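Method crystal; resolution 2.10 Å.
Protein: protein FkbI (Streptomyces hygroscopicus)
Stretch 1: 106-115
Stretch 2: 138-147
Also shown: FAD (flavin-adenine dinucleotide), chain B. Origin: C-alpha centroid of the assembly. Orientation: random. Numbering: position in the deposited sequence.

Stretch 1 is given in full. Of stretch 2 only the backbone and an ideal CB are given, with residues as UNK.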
ATOM      1  N   LEU A 106       3.569  12.046  -8.545  1.00 31.47           N
ATOM      2  CA  LEU A 106       3.794  10.748  -7.920  1.00 31.98           C
ATOM      3  C   LEU A 106       4.773  10.854  -6.749  1.00 30.90           C
ATOM      4  O   LEU A 106       5.778  11.572  -6.823  1.00 28.46           O
ATOM      5  CB  LEU A 106       4.342   9.758  -8.950  1.00 33.55           C
ATOM      6  CG  LEU A 106       3.413   9.328 -10.091  1.00 35.80           C
ATOM      7  CD1 LEU A 106       3.114  10.526 -10.967  1.00 37.88           C
ATOM      8  CD2 LEU A 106       4.049   8.216 -10.902  1.00 36.35           C
ATOM      9  N   ALA A 107       4.471  10.138  -5.671  1.00 28.94           N
ATOM     10  CA  ALA A 107       5.334  10.133  -4.497  1.00 28.09           C
ATOM     11  C   ALA A 107       5.449   8.727  -3.938  1.00 29.18           C
ATOM     12  O   ALA A 107       4.638   7.854  -4.251  1.00 29.63           O
ATOM     13  CB  ALA A 107       4.787  11.057  -3.440  1.00 27.38           C
ATOM     14  N   ALA A 108       6.471   8.510  -3.120  1.00 27.32           N
ATOM     15  CA  ALA A 108       6.694   7.216  -2.496  1.00 27.69           C
ATOM     16  C   ALA A 108       7.100   7.530  -1.068  1.00 27.31           C
ATOM     17  O   ALA A 108       7.464   8.665  -0.762  1.00 25.78           O
ATOM     18  CB  ALA A 108       7.813   6.457  -3.220  1.00 27.19           C
ATOM     19  N   VAL A 109       7.030   6.536  -0.194  1.00 26.18           N
ATOM     20  CA  VAL A 109       7.389   6.734   1.201  1.00 25.85           C
ATOM     21  C   VAL A 109       8.416   5.681   1.610  1.00 26.23           C
ATOM     22  O   VAL A 109       8.119   4.492   1.606  1.00 24.40           O
ATOM     23  CB  VAL A 109       6.149   6.599   2.105  1.00 26.99           C
ATOM     24  CG1 VAL A 109       6.482   7.048   3.519  1.00 26.71           C
ATOM     25  CG2 VAL A 109       4.998   7.406   1.526  1.00 26.08           C
ATOM     26  N   GLY A 110       9.619   6.121   1.963  1.00 25.88           N
ATOM     27  CA  GLY A 110      10.655   5.186   2.359  1.00 26.30           C
ATOM     28  C   GLY A 110      11.144   5.393   3.778  1.00 26.97           C
ATOM     29  O   GLY A 110      11.662   6.458   4.124  1.00 27.65           O
ATOM     30  N   PHE A 111      10.966   4.377   4.611  1.00 27.25           N
ATOM     31  CA  PHE A 111      11.415   4.434   5.995  1.00 26.18           C
ATOM     32  C   PHE A 111      12.240   3.193   6.313  1.00 26.52           C
ATOM     33  O   PHE A 111      13.156   3.225   7.137  1.00 25.40           O
ATOM     34  CB  PHE A 111      10.216   4.553   6.950  1.00 28.86           C
ATOM     35  CG  PHE A 111       9.051   3.659   6.597  1.00 29.58           C
ATOM     36  CD1 PHE A 111       9.014   2.335   7.017  1.00 31.76           C
ATOM     37  CD2 PHE A 111       7.993   4.148   5.834  1.00 31.46           C
ATOM     38  CE1 PHE A 111       7.933   1.504   6.679  1.00 33.01           C
ATOM     39  CE2 PHE A 111       6.911   3.331   5.489  1.00 32.83           C
ATOM     40  CZ  PHE A 111       6.880   2.005   5.911  1.00 32.75           C
ATOM     41  N   SER A 112      11.923   2.099   5.635  1.00 23.57           N
ATOM     42  CA  SER A 112      12.636   0.853   5.849  1.00 26.50           C
ATOM     43  C   SER A 112      14.087   0.884   5.355  1.00 24.82           C
ATOM     44  O   SER A 112      14.406   1.541   4.369  1.00 22.65           O
ATOM     45  CB  SER A 112      11.893  -0.285   5.160  1.00 26.77           C
ATOM     46  OG  SER A 112      12.682  -1.456   5.233  1.00 36.29           O
ATOM     47  N   GLU A 113      14.960   0.170   6.058  1.00 25.78           N
ATOM     48  CA  GLU A 113      16.369   0.094   5.688  1.00 27.05           C
ATOM     49  C   GLU A 113      16.852  -1.350   5.792  1.00 28.20           C
ATOM     50  O   GLU A 113      16.182  -2.197   6.385  1.00 27.71           O
ATOM     51  CB  GLU A 113      17.217   0.999   6.593  1.00 27.20           C
ATOM     52  CG  GLU A 113      16.810   2.470   6.540  1.00 27.58           C
ATOM     53  CD  GLU A 113      17.780   3.393   7.265  1.00 28.15           C
ATOM     54  OE1 GLU A 113      17.417   4.564   7.502  1.00 27.99           O
ATOM     55  OE2 GLU A 113      18.902   2.953   7.593  1.00 29.75           O
ATOM     56  N   ARG A 114      18.019  -1.622   5.216  1.00 30.11           N
ATOM     57  CA  ARG A 114      18.588  -2.965   5.223  1.00 31.38           C
ATOM     58  C   ARG A 114      18.599  -3.596   6.618  1.00 30.41           C
ATOM     59  O   ARG A 114      18.274  -4.771   6.778  1.00 28.39           O
ATOM     60  CB  ARG A 114      20.015  -2.929   4.659  1.00 35.24           C
ATOM     61  CG  ARG A 114      20.387  -4.147   3.828  1.00 40.36           C
ATOM     62  CD  ARG A 114      19.568  -4.208   2.542  1.00 44.79           C
ATOM     63  NE  ARG A 114      19.940  -5.342   1.696  1.00 49.16           N
ATOM     64  CZ  ARG A 114      19.535  -5.503   0.439  1.00 50.78           C
ATOM     65  NH1 ARG A 114      18.746  -4.600  -0.125  1.00 51.06           N
ATOM     66  NH2 ARG A 114      19.911  -6.571  -0.253  1.00 51.06           N
ATOM     67  N   GLN A 115      18.959  -2.810   7.628  1.00 28.88           N
ATOM     68  CA  GLN A 115      19.021  -3.317   8.994  1.00 27.98           C
ATOM     69  C   GLN A 115      17.806  -2.955   9.850  1.00 27.06           C
ATOM     70  O   GLN A 115      17.724  -3.343  11.018  1.00 24.63           O
ATOM     71  CB  GLN A 115      20.286  -2.799   9.680  1.00 27.60           C
ATOM     72  CG  GLN A 115      20.211  -1.345  10.148  1.00 27.99           C
ATOM     73  CD  GLN A 115      20.059  -0.337   9.018  1.00 28.17           C
ATOM     74  OE1 GLN A 115      20.464  -0.588   7.882  1.00 27.72           O
ATOM     75  NE2 GLN A 115      19.492   0.822   9.337  1.00 27.68           N
ATOM     76  N   UNK A 138      21.507   8.746   3.716  1.00 35.61           N
ATOM     77  CA  UNK A 138      21.116   7.418   4.147  1.00 34.85           C
ATOM     78  C   UNK A 138      20.803   6.467   3.011  1.00 34.92           C
ATOM     79  O   UNK A 138      21.256   6.650   1.880  1.00 34.10           O
ATOM     80  CB  UNK A 138      19.898   7.519   5.067  1.00 34.85           C
ATOM     81  N   UNK A 139      20.013   5.447   3.323  1.00 34.78           N
ATOM     82  CA  UNK A 139      19.634   4.431   2.356  1.00 35.54           C
ATOM     83  C   UNK A 139      18.315   3.795   2.785  1.00 32.75           C
ATOM     84  O   UNK A 139      18.122   3.488   3.960  1.00 32.94           O
ATOM     85  CB  UNK A 139      20.730   3.373   2.217  1.00 35.54           C
ATOM     86  N   UNK A 140      17.405   3.616   1.835  1.00 30.42           N
ATOM     87  CA  UNK A 140      16.120   2.985   2.115  1.00 27.95           C
ATOM     88  C   UNK A 140      16.012   1.791   1.177  1.00 27.95           C
ATOM     89  O   UNK A 140      16.630   1.778   0.109  1.00 27.96           O
ATOM     90  CB  UNK A 140      14.952   3.956   1.934  1.00 27.95           C
ATOM     91  N   UNK A 141      15.235   0.788   1.573  1.00 25.44           N
ATOM     92  CA  UNK A 141      15.075  -0.403   0.756  1.00 24.27           C
ATOM     93  C   UNK A 141      13.620  -0.677   0.418  1.00 22.83           C
ATOM     94  O   UNK A 141      12.712  -0.238   1.127  1.00 21.79           O
ATOM     95  CB  UNK A 141      15.677  -1.614   1.472  1.00 24.27           C
ATOM     96  N   UNK A 142      13.410  -1.393  -0.683  1.00 21.33           N
ATOM     97  CA  UNK A 142      12.071  -1.773  -1.117  1.00 22.54           C
ATOM     98  C   UNK A 142      11.004  -0.692  -1.176  1.00 24.29           C
ATOM     99  O   UNK A 142       9.825  -0.994  -1.017  1.00 27.78           O
ATOM    100  CB  UNK A 142      11.565  -2.876  -0.185  1.00 22.54           C
ATOM    101  N   UNK A 143      11.391   0.553  -1.417  1.00 24.28           N
ATOM    102  CA  UNK A 143      10.416   1.637  -1.473  1.00 23.94           C
ATOM    103  C   UNK A 143       9.430   1.467  -2.626  1.00 24.17           C
ATOM    104  O   UNK A 143       9.811   1.521  -3.795  1.00 24.99           O
ATOM    105  CB  UNK A 143      11.136   2.981  -1.602  1.00 23.94           C
ATOM    106  N   UNK A 144       8.157   1.267  -2.292  1.00 23.73           N
ATOM    107  CA  UNK A 144       7.119   1.086  -3.304  1.00 23.41           C
ATOM    108  C   UNK A 144       6.880   2.325  -4.163  1.00 24.30           C
ATOM    109  O   UNK A 144       6.833   3.444  -3.652  1.00 24.09           O
ATOM    110  CB  UNK A 144       5.809   0.683  -2.625  1.00 23.41           C
ATOM    111  N   UNK A 145       6.721   2.102  -5.469  1.00 24.21           N
ATOM    112  CA  UNK A 145       6.466   3.162  -6.442  1.00 25.54           C
ATOM    113  C   UNK A 145       7.617   4.160  -6.606  1.00 26.60           C
ATOM    114  O   UNK A 145       7.503   5.126  -7.366  1.00 26.82           O
ATOM    115  CB  UNK A 145       5.201   3.921  -6.036  1.00 25.54           C
ATOM    116  N   UNK A 146       8.723   3.933  -5.904  1.00 27.19           N
ATOM    117  CA  UNK A 146       9.862   4.845  -5.988  1.00 27.63           C
ATOM    118  C   UNK A 146      10.378   5.029  -7.419  1.00 28.02           C
ATOM    119  O   UNK A 146      10.878   6.094  -7.772  1.00 28.76           O
ATOM    120  CB  UNK A 146      10.996   4.332  -5.098  1.00 27.63           C
ATOM    121  N   UNK A 147      10.255   3.993  -8.242  1.00 27.80           N
ATOM    122  CA  UNK A 147      10.724   4.066  -9.624  1.00 27.53           C
ATOM    123  C   UNK A 147       9.881   5.016 -10.470  1.00 27.42           C
ATOM    124  O   UNK A 147      10.265   5.361 -11.586  1.00 24.78           O
ATOM    125  CB  UNK A 147      10.717   2.671 -10.253  1.00 27.53           C
TER
HETATM  126  PA  FAD B 399      12.592  -8.694   9.467  1.00 31.55           P
HETATM  127  O1A FAD B 399      11.872  -7.460   9.754  1.00 29.27           O
HETATM  128  O2A FAD B 399      14.004  -8.995   9.037  1.00 28.05           O
HETATM  129  O5B FAD B 399      11.765  -9.899   9.017  1.00 31.78           O
HETATM  130  C5B FAD B 399      11.576 -10.610  10.176  1.00 26.42           C
HETATM  131  C4B FAD B 399      10.752 -11.850  10.142  1.00 24.70           C
HETATM  132  O4B FAD B 399      10.905 -12.005  11.597  1.00 21.89           O
HETATM  133  C3B FAD B 399       9.327 -11.456   9.912  1.00 24.40           C
HETATM  134  O3B FAD B 399       8.607 -12.589   9.553  1.00 23.93           O
HETATM  135  C2B FAD B 399       8.883 -10.898  11.180  1.00 22.23           C
HETATM  136  O2B FAD B 399       7.472 -10.885  11.518  1.00 22.98           O
HETATM  137  C1B FAD B 399       9.709 -11.668  12.252  1.00 22.80           C
HETATM  138  N9A FAD B 399      10.007 -10.837  13.371  1.00 23.00           N
HETATM  139  C8A FAD B 399      10.865  -9.713  13.506  1.00 22.53           C
HETATM  140  N7A FAD B 399      10.893  -9.175  14.689  1.00 21.89           N
HETATM  141  C5A FAD B 399      10.022  -9.945  15.435  1.00 22.99           C
HETATM  142  C6A FAD B 399       9.609  -9.899  16.770  1.00 23.23           C
HETATM  143  N6A FAD B 399      10.062  -8.984  17.638  1.00 22.24           N
HETATM  144  N1A FAD B 399       8.699 -10.845  17.202  1.00 22.18           N
HETATM  145  C2A FAD B 399       8.222 -11.786  16.355  1.00 22.09           C
HETATM  146  N3A FAD B 399       8.573 -11.918  15.007  1.00 20.71           N
HETATM  147  C4A FAD B 399       9.510 -10.900  14.673  1.00 22.79           C
HETATM  148  N1  FAD B 399       9.188  -0.419   3.249  1.00 27.81           N
HETATM  149  C2  FAD B 399       9.057   0.970   3.194  1.00 29.57           C
HETATM  150  O2  FAD B 399       9.613   1.720   4.019  1.00 27.98           O
HETATM  151  N3  FAD B 399       8.290   1.538   2.187  1.00 28.64           N
HETATM  152  C4  FAD B 399       7.615   0.813   1.171  1.00 28.35           C
HETATM  153  O4  FAD B 399       6.942   1.435   0.295  1.00 26.77           O
HETATM  154  C4X FAD B 399       7.777  -0.553   1.232  1.00 28.10           C
HETATM  155  N5  FAD B 399       7.110  -1.314   0.179  1.00 29.92           N
HETATM  156  C5X FAD B 399       7.272  -2.716   0.180  1.00 29.96           C
HETATM  157  C6  FAD B 399       6.681  -3.537  -0.818  1.00 31.03           C
HETATM  158  C7  FAD B 399       6.845  -4.953  -0.891  1.00 30.58           C
HETATM  159  C7M FAD B 399       6.176  -5.752  -2.006  1.00 31.06           C
HETATM  160  C8  FAD B 399       7.659  -5.578   0.095  1.00 31.27           C
HETATM  161  C8M FAD B 399       7.950  -7.067   0.125  1.00 31.24           C
HETATM  162  C9  FAD B 399       8.235  -4.833   1.092  1.00 31.59           C
HETATM  163  C9A FAD B 399       8.048  -3.405   1.186  1.00 32.09           C
HETATM  164  N10 FAD B 399       8.663  -2.553   2.244  1.00 31.44           N
HETATM  165  C10 FAD B 399       8.555  -1.157   2.268  1.00 29.90           C
HETATM  166  C1' FAD B 399       9.296  -3.401   3.159  1.00 34.82           C
HETATM  167  C2' FAD B 399       8.291  -3.850   4.366  1.00 37.60           C
HETATM  168  O2' FAD B 399       8.427  -2.682   5.226  1.00 33.75           O
HETATM  169  C3' FAD B 399       8.972  -4.929   4.998  1.00 39.99           C
HETATM  170  O3' FAD B 399       8.238  -6.151   4.735  1.00 44.80           O
HETATM  171  C4' FAD B 399       9.345  -5.178   6.481  1.00 39.54           C
HETATM  172  O4' FAD B 399       9.936  -4.165   7.248  1.00 42.93           O
HETATM  173  C5' FAD B 399      10.290  -6.238   6.164  1.00 39.46           C
HETATM  174  O5' FAD B 399      11.417  -6.278   6.986  1.00 34.76           O
HETATM  175  P   FAD B 399      12.557  -7.339   6.527  1.00 34.54           P
HETATM  176  O1P FAD B 399      12.992  -6.210   7.199  1.00 35.96           O
HETATM  177  O2P FAD B 399      14.026  -7.819   6.679  1.00 38.58           O
HETATM  178  O3P FAD B 399      12.629  -8.110   7.957  1.00 32.22           O

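Position 138 has phi 173° and psi -157°, an extended conformation that glycine adopts more easily than other residues. Its ideal CB points toward stretch 1 but lies 4.6 Å from Glu113 OE1, so a small or polar side chain could also be considered. The residue is Gly138.

At position 139 the ideal CB points sideways, with nothing of stretch 1 within 5.5 Å. Many side chains would suit. The residue is His139, chi1 t. Its backbone O lies 3.1 Å from Glu113 CG.

Position 140 is in extended conformation. Its CB points sideways and sits 3.5 Å from Ser112 O. Within reach of a long side chain lie the carbonyl of Phe111 and the carboxylate of Glu113. A long basic side chain can meet both together, which fits lysine or arginine best. The residue is Lys140. Its chain starts m, m and then runs extended, t, t. NZ donates to Phe111 O at 2.9 Å and forms a salt bridge with Glu113 OE1, also NZ to OE1 2.9 Å, although the place of OE1 is less sure. On the way, CE passes 3.4 Å from Gly110 O.

At position 141 the backbone N donates to Ser112 O at 3.0 Å, which any residue but proline could do. The CB points toward stretch 1, 4.4 Å from Arg114 N. The space is bordered by the Ser112 side chain and the aliphatic part of Arg114. Valine, isoleucine or threonine would fit this extended backbone. The residue is Val141. CG2 meets Ser112 OG at 3.3 Å, and CG1 packs 3.7 Å from Arg114 CD.

Position 142 has phi 49° and psi 29°, a left-handed corner where glycine or asparagine would be common. Its CB points sideways, clear of stretch 1 but near the flavin. The residue is Trp142, with FAD C8M over one ring face.

At position 143 the CB points toward Gly110 and Ala108, 4.6 Å from Gly110 CA. A small or beta-branched residue would suit. The residue is Thr143. Its CG2 lies 3.8 Å from Ala108 CB and 3.6 Å from Val109 O.

Position 144 turns its CB sideways, near the flavin. A small hydroxyl residue would suit. In Thr144, OG1 donates to FAD N5 at 2.6 Å and N donates to FAD O4 at 2.9 Å.

Position 145, in a type II turn, has phi 65°, which favours glycine or asparagine. Its ideal CB points toward stretch 1, 4.4 Å from Ala107 O and 4.6 Å from Ala108 CB, so a small side chain would also fit. The residue is Ala145.

At position 146 the CB points sideways, and the ideal CB lies 4.3 Å from Ala108 CB, so a small apolar residue would suit. Ala146 CB lies 4.2 Å from Ala108 CB.

Position 147 points away and is unconstrained by stretch 1. It is Ala147.

Stretch 2, residues 138-147: GHKVWTTAAA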
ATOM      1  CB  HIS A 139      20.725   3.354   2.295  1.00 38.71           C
ATOM      2  CG  HIS A 139      20.489   2.299   1.256  1.00 44.13           C
ATOM      3  ND1 HIS A 139      19.328   1.557   1.200  1.00 45.82           N
ATOM      4  CD2 HIS A 139      21.272   1.846   0.248  1.00 46.09           C
ATOM      5  CE1 HIS A 139      19.407   0.693   0.203  1.00 46.47           C
ATOM      6  NE2 HIS A 139      20.577   0.848  -0.391  1.00 47.18           N
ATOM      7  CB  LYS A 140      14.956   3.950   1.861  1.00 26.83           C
ATOM      8  CG  LYS A 140      14.910   5.161   2.789  1.00 26.48           C
ATOM      9  CD  LYS A 140      14.842   4.747   4.254  1.00 24.51           C
ATOM     10  CE  LYS A 140      14.824   5.959   5.178  1.00 26.19           C
ATOM     11  NZ  LYS A 140      14.832   5.590   6.629  1.00 21.90           N
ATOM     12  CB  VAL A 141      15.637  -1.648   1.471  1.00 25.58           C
ATOM     13  CG1 VAL A 141      17.138  -1.506   1.668  1.00 23.96           C
ATOM     14  CG2 VAL A 141      14.921  -1.844   2.810  1.00 22.69           C
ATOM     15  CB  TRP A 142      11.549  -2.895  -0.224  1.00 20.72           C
ATOM     16  CG  TRP A 142      12.026  -4.224  -0.621  1.00 21.24           C
ATOM     17  CD1 TRP A 142      13.154  -4.859  -0.193  1.00 20.81           C
ATOM     18  CD2 TRP A 142      11.395  -5.102  -1.552  1.00 20.10           C
ATOM     19  NE1 TRP A 142      13.263  -6.086  -0.800  1.00 19.74           N
ATOM     20  CE2 TRP A 142      12.195  -6.261  -1.640  1.00 22.01           C
ATOM     21  CE3 TRP A 142      10.229  -5.023  -2.323  1.00 21.08           C
ATOM     22  CZ2 TRP A 142      11.865  -7.338  -2.469  1.00 21.54           C
ATOM     23  CZ3 TRP A 142       9.901  -6.092  -3.147  1.00 22.16           C
ATOM     24  CH2 TRP A 142      10.719  -7.236  -3.211  1.00 22.85           C
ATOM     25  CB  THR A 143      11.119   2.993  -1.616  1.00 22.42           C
ATOM     26  OG1 THR A 143      12.193   3.062  -0.673  1.00 21.84           O
ATOM     27  CG2 THR A 143      10.147   4.128  -1.334  1.00 23.89           C
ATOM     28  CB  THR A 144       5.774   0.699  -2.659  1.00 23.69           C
ATOM     29  OG1 THR A 144       5.909  -0.558  -1.989  1.00 21.06           O
ATOM     30  CG2 THR A 144       4.688   0.592  -3.728  1.00 20.76           C
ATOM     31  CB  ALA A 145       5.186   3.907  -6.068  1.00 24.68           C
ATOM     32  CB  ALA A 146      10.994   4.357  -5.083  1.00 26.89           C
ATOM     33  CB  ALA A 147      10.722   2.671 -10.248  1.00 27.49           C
TER
HETATM   34  O   HOH W   1       5.483   7.025  -7.409  1.00 30.91           O
HETATM   35  O   HOH W   2       6.035   4.067  -0.955  1.00 21.03           O
HETATM   36  O   HOH W   3      19.645   0.374   3.918  1.00 26.96           O
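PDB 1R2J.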